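Local atomic coordinates of probable manganase-dependent inorganic pyrophosphatase (Clostridium perfringens, PDB entry 3L31), a protein that probably hydrolyses inorganic pyrophosphate to phosphate as a family II pyrophosphatase, and is represented here by its regulatory region of CBS and DRTGG domains bound to inhibitory AMP. Residues Asn44-Gly49 with Glu222-Val227; Thr57-Asp62 with Leu177-Leu182; Thr82-Ala87 with Thr167-Phe172. All blocks are in the same frame, centred on the assembly; numbering follows the deposited sequence. Where two conformers were deposited one is given.

Contact 1: residues Asn44-Gly49 with Glu222-Val227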
loop_
_atom_site.group_PDB
_atom_site.type_symbol
_atom_site.label_atom_id
_atom_site.label_comp_id
_atom_site.label_asym_id
_atom_site.label_seq_id
_atom_site.Cartn_x
_atom_site.Cartn_y
_atom_site.Cartn_z
ATOM N N ASN A 44 9.932 -19.209 -20.757
ATOM C CA ASN A 44 10.247 -19.204 -22.209
ATOM C C ASN A 44 10.048 -17.804 -22.790
ATOM O O ASN A 44 10.080 -17.594 -23.994
ATOM C CB ASN A 44 9.365 -20.192 -23.004
ATOM C CG ASN A 44 9.535 -21.621 -22.553
ATOM O OD1 ASN A 44 10.584 -22.001 -22.038
ATOM N ND2 ASN A 44 8.501 -22.424 -22.723
ATOM N N ASN A 45 9.809 -16.850 -21.910
ATOM C CA ASN A 45 9.655 -15.467 -22.333
ATOM C C ASN A 45 8.420 -15.251 -23.239
ATOM O O ASN A 45 8.419 -14.405 -24.117
ATOM C CB ASN A 45 10.942 -14.988 -23.017
ATOM C CG ASN A 45 10.980 -13.485 -23.161
ATOM O OD1 ASN A 45 10.563 -12.752 -22.248
ATOM N ND2 ASN A 45 11.433 -13.004 -24.312
ATOM N N HIS A 46 7.360 -16.014 -22.991
ATOM C CA HIS A 46 6.016 -15.739 -23.561
ATOM C C HIS A 46 5.141 -14.942 -22.584
ATOM O O HIS A 46 5.204 -15.126 -21.351
ATOM C CB HIS A 46 5.270 -17.039 -23.917
ATOM C CG HIS A 46 5.810 -17.748 -25.119
ATOM N ND1 HIS A 46 6.656 -18.830 -25.024
ATOM C CD2 HIS A 46 5.618 -17.532 -26.449
ATOM C CE1 HIS A 46 6.969 -19.244 -26.242
ATOM N NE2 HIS A 46 6.342 -18.481 -27.122
ATOM N N LEU A 47 4.329 -14.057 -23.147
ATOM C CA LEU A 47 3.581 -13.087 -22.360
ATOM C C LEU A 47 2.580 -13.745 -21.447
ATOM O O LEU A 47 1.684 -14.437 -21.871
ATOM C CB LEU A 47 2.854 -12.047 -23.281
ATOM C CG LEU A 47 2.010 -10.943 -22.647
ATOM C CD1 LEU A 47 2.872 -9.953 -21.777
ATOM C CD2 LEU A 47 1.208 -10.180 -23.697
ATOM N N LEU A 48 2.709 -13.464 -20.172
ATOM C CA LEU A 48 1.707 -13.873 -19.209
ATOM C C LEU A 48 0.792 -12.723 -18.740
ATOM O O LEU A 48 -0.337 -12.951 -18.371
ATOM C CB LEU A 48 2.386 -14.512 -17.992
ATOM C CG LEU A 48 3.016 -15.900 -18.160
ATOM C CD1 LEU A 48 3.669 -16.424 -16.850
ATOM C CD2 LEU A 48 1.973 -16.914 -18.639
ATOM N N GLY A 49 1.257 -11.480 -18.715
ATOM C CA GLY A 49 0.469 -10.472 -18.021
ATOM C C GLY A 49 0.991 -9.079 -18.146
ATOM O O GLY A 49 2.071 -8.889 -18.671
ATOM N N GLU A 222 8.195 -11.859 -33.794
ATOM C CA GLU A 222 7.446 -12.710 -34.728
ATOM C C GLU A 222 7.427 -14.166 -34.250
ATOM O O GLU A 222 6.631 -14.953 -34.718
ATOM C CB GLU A 222 7.935 -12.543 -36.198
ATOM C CG GLU A 222 9.236 -13.279 -36.574
ATOM C CD GLU A 222 10.462 -12.783 -35.816
ATOM O OE1 GLU A 222 10.402 -11.669 -35.233
ATOM O OE2 GLU A 222 11.486 -13.523 -35.804
ATOM N N ASN A 223 8.265 -14.480 -33.264
ATOM C CA ASN A 223 8.277 -15.797 -32.599
ATOM C C ASN A 223 7.487 -15.827 -31.297
ATOM O O ASN A 223 7.622 -16.744 -30.464
ATOM C CB ASN A 223 9.716 -16.250 -32.338
ATOM C CG ASN A 223 10.504 -16.395 -33.620
ATOM O OD1 ASN A 223 9.944 -16.721 -34.661
ATOM N ND2 ASN A 223 11.804 -16.137 -33.551
ATOM N N ASN A 224 6.657 -14.800 -31.141
ATOM C CA ASN A 224 5.794 -14.650 -29.962
ATOM C C ASN A 224 6.475 -14.330 -28.657
ATOM O O ASN A 224 5.885 -14.533 -27.605
ATOM C CB ASN A 224 4.973 -15.914 -29.752
ATOM C CG ASN A 224 3.528 -15.663 -29.933
ATOM O OD1 ASN A 224 3.105 -15.194 -30.989
ATOM N ND2 ASN A 224 2.743 -15.930 -28.887
ATOM N N LYS A 225 7.714 -13.860 -28.718
ATOM C CA LYS A 225 8.471 -13.558 -27.496
ATOM C C LYS A 225 8.398 -12.072 -27.147
ATOM O O LYS A 225 8.411 -11.189 -28.022
ATOM C CB LYS A 225 9.937 -13.983 -27.611
ATOM C CG LYS A 225 10.186 -15.340 -28.304
ATOM C CD LYS A 225 10.345 -16.503 -27.302
ATOM C CE LYS A 225 10.220 -17.869 -27.986
ATOM N NZ LYS A 225 10.486 -18.951 -26.996
ATOM N N VAL A 226 8.310 -11.826 -25.851
ATOM C CA VAL A 226 8.271 -10.466 -25.325
ATOM C C VAL A 226 9.607 -9.757 -25.496
ATOM O O VAL A 226 10.629 -10.171 -24.955
ATOM C CB VAL A 226 7.867 -10.401 -23.837
ATOM C CG1 VAL A 226 8.032 -8.996 -23.350
ATOM C CG2 VAL A 226 6.433 -10.878 -23.659
ATOM N N VAL A 227 9.572 -8.645 -26.210
ATOM C CA VAL A 227 10.797 -7.946 -26.536
ATOM C C VAL A 227 10.953 -6.653 -25.772
ATOM O O VAL A 227 12.056 -6.098 -25.650
ATOM C CB VAL A 227 10.889 -7.678 -28.042
ATOM C CG1 VAL A 227 11.464 -6.307 -28.286
ATOM C CG2 VAL A 227 11.715 -8.798 -28.698
HETATM O O HOH W 1 4.087 -13.871 -25.834
#
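Asn45 ND2 donates to Val226 O at 3.0 Å, with 155° at the hydrogen; the donor is tilted out of the carbonyl plane, so the bond is good but not ideally aimed. The same two residues are joined a second time in the reverse sense, Val226 N donating a hydrogen bond to Asn45 O over 3.1 Å and almost straight, at 169°. The pair therefore closes a ring in which Asn45 uses both backbone and side chain against one residue's backbone. CG of Asn45 lies anti to its own N (chi1 -166°), so that its side chain crosses that of Val226 at about a right angle. Each segment includes the turn of a beta hairpin in one of the two CBS domains: Asp42 OD1 takes the amides of Asn44 and His46, and Asp221 OD1 likewise those of Asn223 and Lys225. The two matching turns thus meet within the Bateman module formed by the CBS pair. Next to the polar pair, Val226 CG2 rests on Leu47 CB at 3.8 Å, the apolar part of the contact. A water spans the segments, accepting from Leu47 N (2.7 Å) and donating to Asn224 O (2.6 Å). The edge of the His46 ring meets Asn224, whose CB lies in the ring plane 3.7 Å from His46 CD2. Lys225 NZ reaches Asn44 O at 3.3 Å, a weak bond.

Contact 2: residues Thr57-Asp62 with Leu177-Leu182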
loop_
_atom_site.group_PDB
_atom_site.type_symbol
_atom_site.label_atom_id
_atom_site.label_comp_id
_atom_site.label_asym_id
_atom_site.label_seq_id
_atom_site.Cartn_x
_atom_site.Cartn_y
_atom_site.Cartn_z
ATOM N N THR A 57 -1.205 -0.810 -6.086
ATOM C CA THR A 57 -1.936 0.051 -5.199
ATOM C C THR A 57 -3.311 -0.539 -4.807
ATOM O O THR A 57 -3.645 -0.590 -3.617
ATOM C CB THR A 57 -2.174 1.419 -5.857
ATOM O OG1 THR A 57 -0.964 1.875 -6.471
ATOM C CG2 THR A 57 -2.654 2.415 -4.865
ATOM N N ALA A 58 -4.119 -0.951 -5.773
ATOM C CA ALA A 58 -5.400 -1.577 -5.395
ATOM C C ALA A 58 -5.173 -2.686 -4.377
ATOM O O ALA A 58 -5.973 -2.864 -3.473
ATOM C CB ALA A 58 -6.194 -2.107 -6.594
ATOM N N THR A 59 -4.080 -3.420 -4.493
ATOM C CA THR A 59 -3.877 -4.561 -3.584
ATOM C C THR A 59 -3.732 -4.132 -2.123
ATOM O O THR A 59 -4.175 -4.825 -1.199
ATOM C CB THR A 59 -2.681 -5.428 -3.982
ATOM O OG1 THR A 59 -2.890 -5.965 -5.300
ATOM C CG2 THR A 59 -2.518 -6.561 -2.986
ATOM N N TYR A 60 -3.122 -2.978 -1.907
ATOM C CA TYR A 60 -3.006 -2.436 -0.555
ATOM C C TYR A 60 -4.297 -1.794 -0.104
ATOM O O TYR A 60 -4.810 -2.079 0.967
ATOM C CB TYR A 60 -1.908 -1.393 -0.508
ATOM C CG TYR A 60 -0.609 -1.939 -0.991
ATOM C CD1 TYR A 60 -0.180 -3.191 -0.594
ATOM C CD2 TYR A 60 0.187 -1.210 -1.839
ATOM C CE1 TYR A 60 1.005 -3.702 -1.037
ATOM C CE2 TYR A 60 1.367 -1.704 -2.284
ATOM C CZ TYR A 60 1.779 -2.953 -1.884
ATOM O OH TYR A 60 2.981 -3.453 -2.319
ATOM N N MET A 61 -4.819 -0.924 -0.946
ATOM C CA MET A 61 -5.989 -0.094 -0.571
ATOM C C MET A 61 -7.310 -0.859 -0.439
ATOM O O MET A 61 -8.315 -0.315 0.054
ATOM C CB MET A 61 -6.205 1.037 -1.604
ATOM C CG MET A 61 -4.962 1.859 -1.922
ATOM S SD MET A 61 -4.350 2.720 -0.474
ATOM C CE MET A 61 -5.714 3.869 -0.242
ATOM N N ASP A 62 -7.334 -2.097 -0.914
ATOM C CA ASP A 62 -8.597 -2.857 -1.030
ATOM C C ASP A 62 -8.423 -4.305 -0.562
ATOM O O ASP A 62 -8.291 -5.235 -1.385
ATOM C CB ASP A 62 -9.103 -2.861 -2.489
ATOM C CG ASP A 62 -9.449 -1.478 -3.001
ATOM O OD1 ASP A 62 -9.954 -0.664 -2.199
ATOM O OD2 ASP A 62 -9.247 -1.204 -4.210
ATOM N N LEU A 177 4.272 -4.430 6.200
ATOM C CA LEU A 177 5.212 -4.915 5.178
ATOM C C LEU A 177 4.662 -6.169 4.495
ATOM O O LEU A 177 4.781 -6.367 3.269
ATOM C CB LEU A 177 6.614 -5.222 5.767
ATOM C CG LEU A 177 7.487 -4.000 5.938
ATOM C CD1 LEU A 177 8.726 -4.259 6.784
ATOM C CD2 LEU A 177 7.917 -3.476 4.533
ATOM N N ILE A 178 4.111 -7.049 5.301
ATOM C CA ILE A 178 3.894 -8.439 4.841
ATOM C C ILE A 178 3.130 -8.589 3.517
ATOM O O ILE A 178 3.364 -9.545 2.743
ATOM C CB ILE A 178 3.232 -9.299 5.940
ATOM C CG1 ILE A 178 3.367 -10.777 5.626
ATOM C CG2 ILE A 178 1.815 -8.908 6.189
ATOM C CD1 ILE A 178 3.425 -11.567 6.997
ATOM N N VAL A 179 2.244 -7.634 3.241
ATOM C CA VAL A 179 1.460 -7.698 2.005
ATOM C C VAL A 179 2.301 -7.390 0.745
ATOM O O VAL A 179 1.923 -7.728 -0.357
ATOM C CB VAL A 179 0.194 -6.897 2.108
ATOM C CG1 VAL A 179 -0.519 -6.757 0.715
ATOM C CG2 VAL A 179 -0.742 -7.623 3.106
ATOM N N GLN A 180 3.505 -6.868 0.948
ATOM C CA GLN A 180 4.467 -6.670 -0.127
ATOM C C GLN A 180 5.114 -7.928 -0.652
ATOM O O GLN A 180 5.836 -7.892 -1.676
ATOM C CB GLN A 180 5.562 -5.678 0.314
ATOM C CG GLN A 180 4.885 -4.381 0.663
ATOM C CD GLN A 180 5.841 -3.303 1.002
ATOM O OE1 GLN A 180 7.015 -3.352 0.618
ATOM N NE2 GLN A 180 5.354 -2.308 1.768
ATOM N N SER A 181 4.832 -9.020 0.040
ATOM C CA SER A 181 5.394 -10.333 -0.252
ATOM C C SER A 181 4.757 -10.956 -1.466
ATOM O O SER A 181 5.344 -11.818 -2.095
ATOM C CB SER A 181 5.114 -11.294 0.902
ATOM O OG SER A 181 5.682 -10.763 2.055
ATOM N N LEU A 182 3.532 -10.526 -1.745
ATOM C CA LEU A 182 2.685 -11.206 -2.736
ATOM C C LEU A 182 3.355 -11.325 -4.106
ATOM O O LEU A 182 4.029 -10.386 -4.559
ATOM C CB LEU A 182 1.322 -10.501 -2.911
ATOM C CG LEU A 182 0.075 -10.924 -2.109
ATOM C CD1 LEU A 182 0.325 -11.316 -0.692
ATOM C CD2 LEU A 182 -0.862 -9.751 -2.118
#
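Tyr60, on the last turn of helix 53-61, meets Val179 edge-on: in the tyrosine conformer described, one of two, Val179 CG1 lies in the plane of the ring, 3.8 Å from Tyr60 CD1. This is the junction of a CBS domain with the DRTGG domain, where a CBS helix packs on the short 3-10 turn 179-181 that follows helix 171-177. The close-packed part is wholly apolar. A chi1 of 170° carries CG1 of Val179 away from the backbone nitrogen and up to the ring edge, and the two side chains run past one another in opposite senses. One residue earlier on the helix, Thr59 CG2 touches Leu182 CD2 at 3.7 Å, while its OG1 is turned back to Asn55 O within the helix. Across the segments no hydrogen bond is found, and only 179 Å² is buried in all, so the direct contact is small although most of its residues are buried. The looser side is at partly exposed Thr59, whose CG2 stands 4.2 Å from Val179 CG1. The second subunit adds to the contact: Tyr60 stacks on its Tyr60, and Gln180 packs on its Met61. The 3-10 turn is held from within, Ile178 O accepting from Ser181 N at 3.1 Å and Ser181 OG at 2.7 Å, both arriving from the same face of the carbonyl. At the far end of the tyrosine, in that same conformer, OH abuts Gln180 CG at 3.7 Å; this buried hydroxyl has no hydrogen-bonding partner in the model.

Contact 3: residues Thr82-Ala87 with Thr167-Phe172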
loop_
_atom_site.group_PDB
_atom_site.type_symbol
_atom_site.label_atom_id
_atom_site.label_comp_id
_atom_site.label_asym_id
_atom_site.label_seq_id
_atom_site.Cartn_x
_atom_site.Cartn_y
_atom_site.Cartn_z
ATOM N N THR A 82 10.897 -9.784 2.184
ATOM C CA THR A 82 10.114 -8.618 2.545
ATOM C C THR A 82 10.261 -8.174 3.996
ATOM O O THR A 82 10.180 -6.977 4.277
ATOM C CB THR A 82 8.625 -8.892 2.305
ATOM O OG1 THR A 82 8.430 -9.286 0.941
ATOM C CG2 THR A 82 7.816 -7.659 2.594
ATOM N N LEU A 83 10.475 -9.120 4.917
ATOM C CA LEU A 83 10.579 -8.794 6.332
ATOM C C LEU A 83 12.079 -8.711 6.770
ATOM O O LEU A 83 12.380 -8.562 7.957
ATOM C CB LEU A 83 9.812 -9.771 7.205
ATOM C CG LEU A 83 8.250 -9.809 7.029
ATOM C CD1 LEU A 83 7.606 -10.850 7.861
ATOM C CD2 LEU A 83 7.591 -8.439 7.408
ATOM N N SER A 84 12.988 -8.775 5.804
ATOM C CA SER A 84 14.415 -8.913 6.102
ATOM C C SER A 84 14.601 -9.906 7.234
ATOM O O SER A 84 15.248 -9.635 8.199
ATOM C CB SER A 84 15.037 -7.571 6.512
ATOM O OG SER A 84 14.767 -6.578 5.524
ATOM N N ALA A 85 13.973 -11.054 7.111
ATOM C CA ALA A 85 13.910 -11.988 8.217
ATOM C C ALA A 85 14.857 -13.169 8.031
ATOM O O ALA A 85 15.329 -13.430 6.970
ATOM C CB ALA A 85 12.429 -12.511 8.343
ATOM N N GLU A 86 15.011 -13.959 9.061
ATOM C CA GLU A 86 15.731 -15.205 8.922
ATOM C C GLU A 86 15.018 -16.376 9.590
ATOM O O GLU A 86 14.482 -16.255 10.716
ATOM C CB GLU A 86 17.158 -15.034 9.477
ATOM C CG GLU A 86 17.713 -16.250 10.195
ATOM C CD GLU A 86 18.736 -17.031 9.368
ATOM O OE1 GLU A 86 19.073 -16.573 8.223
ATOM O OE2 GLU A 86 19.187 -18.107 9.870
ATOM N N ALA A 87 15.016 -17.511 8.887
ATOM C CA ALA A 87 14.341 -18.748 9.383
ATOM C C ALA A 87 15.147 -19.526 10.416
ATOM O O ALA A 87 16.312 -19.799 10.207
ATOM C CB ALA A 87 13.943 -19.670 8.238
ATOM N N THR A 167 12.141 -11.403 12.376
ATOM C CA THR A 167 12.357 -10.125 11.663
ATOM C C THR A 167 12.888 -9.063 12.638
ATOM O O THR A 167 12.600 -9.104 13.806
ATOM C CB THR A 167 11.050 -9.587 10.948
ATOM O OG1 THR A 167 11.283 -8.274 10.389
ATOM C CG2 THR A 167 9.858 -9.520 11.874
ATOM N N PRO A 168 13.690 -8.104 12.169
ATOM C CA PRO A 168 14.070 -7.051 13.123
ATOM C C PRO A 168 12.903 -6.049 13.387
ATOM O O PRO A 168 12.865 -5.372 14.417
ATOM C CB PRO A 168 15.236 -6.362 12.424
ATOM C CG PRO A 168 15.024 -6.593 10.981
ATOM C CD PRO A 168 14.230 -7.854 10.822
ATOM N N HIS A 169 11.925 -6.029 12.496
ATOM C CA HIS A 169 10.820 -5.081 12.636
ATOM C C HIS A 169 9.897 -5.399 13.820
ATOM O O HIS A 169 9.902 -6.510 14.348
ATOM C CB HIS A 169 10.016 -5.072 11.388
ATOM C CG HIS A 169 10.827 -4.874 10.152
ATOM N ND1 HIS A 169 11.475 -3.701 9.883
ATOM C CD2 HIS A 169 11.004 -5.659 9.063
ATOM C CE1 HIS A 169 12.051 -3.776 8.695
ATOM N NE2 HIS A 169 11.774 -4.953 8.171
ATOM N N ASP A 170 9.150 -4.381 14.244
ATOM C CA ASP A 170 8.155 -4.505 15.310
ATOM C C ASP A 170 6.803 -5.017 14.738
ATOM O O ASP A 170 6.653 -5.091 13.534
ATOM C CB ASP A 170 8.039 -3.199 16.170
ATOM C CG ASP A 170 7.385 -2.029 15.443
ATOM O OD1 ASP A 170 7.290 -1.995 14.186
ATOM O OD2 ASP A 170 6.985 -1.083 16.169
ATOM N N SER A 171 5.833 -5.400 15.559
ATOM C CA SER A 171 4.542 -5.915 14.979
ATOM C C SER A 171 3.842 -4.946 14.011
ATOM O O SER A 171 3.324 -5.337 13.017
ATOM C CB SER A 171 3.519 -6.171 16.044
ATOM O OG SER A 171 4.039 -6.829 17.139
ATOM N N PHE A 172 3.798 -3.670 14.327
ATOM C CA PHE A 172 3.137 -2.725 13.444
ATOM C C PHE A 172 3.787 -2.762 12.086
ATOM O O PHE A 172 3.136 -2.833 11.068
ATOM C CB PHE A 172 3.293 -1.302 14.021
ATOM C CG PHE A 172 2.857 -0.208 13.094
ATOM C CD1 PHE A 172 1.511 -0.085 12.737
ATOM C CD2 PHE A 172 3.771 0.733 12.630
ATOM C CE1 PHE A 172 1.068 0.896 11.898
ATOM C CE2 PHE A 172 3.331 1.776 11.797
ATOM C CZ PHE A 172 1.968 1.825 11.400
HETATM O O HOH W 2 12.234 -5.469 5.454
#
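Leu83 O accepts a hydrogen bond from Thr167 OG1 at 2.7 Å, the hydroxyl lying in the carbonyl plane on a lone pair. The acceptor belongs to a helix end in the DRTGG domain: helix 76-82 stops in a Schellman motif, with Ser84 at positive phi as its C-prime residue, and the chain then enters strand 86-89 beside strand 163-166. Followed outward, the threonine makes its contacts in order. Thr167 CB lies 3.4 Å from Leu83 O and 3.9 Å from Leu83 CB, and it also faces Ala85 CB at 4.2 Å. OG1, which a chi1 of 174° sets across from the backbone nitrogen, then meets the Leu83 carbonyl as donor. The same oxygen also accepts from His169 N at 3.1 Å, with 159° at the hydrogen, which is the bond of an ST turn. One hydroxyl thus bonds both within the bend between strand 163-166 and helix 171-177 and to the end of helix 76-82. CG2 is left between the backbone N and the carbonyl carbon, and the side chain also touches Ile142 of strand 140-143. Pro168 lies alongside on the exposed flank, its CD 3.3 Å from Ser84 O. The imidazole of His169 approaches Leu83 O obliquely through CD2. Beyond it, the ring edge reaches a water bound in three ways: the water donates to Thr82 O, bonds Ser84 OG, and lies in the plane of the imidazole, 2.8 Å from His169 NE2.

From the N terminus the chain passes 44-49, which runs into strand 47-52, and then helix 53-61, which bears 57-62, before reaching 82-87. The return runs in reverse order: 167-172 closes contact 3, 177-182 closes contact 2 and 222-227 closes contact 1, so the loops nest and none cross. Contact 3 joins parts within the DRTGG domain, contact 2 ties that domain to the first CBS domain, and contact 1 joins the two CBS domains. Contacts 2 and 3 abut, with Leu177 CB 3.7 Å from Leu83 CD2, and both reach the second subunit. Contact 1 stands apart, its centre about 36 Å from that of contact 3.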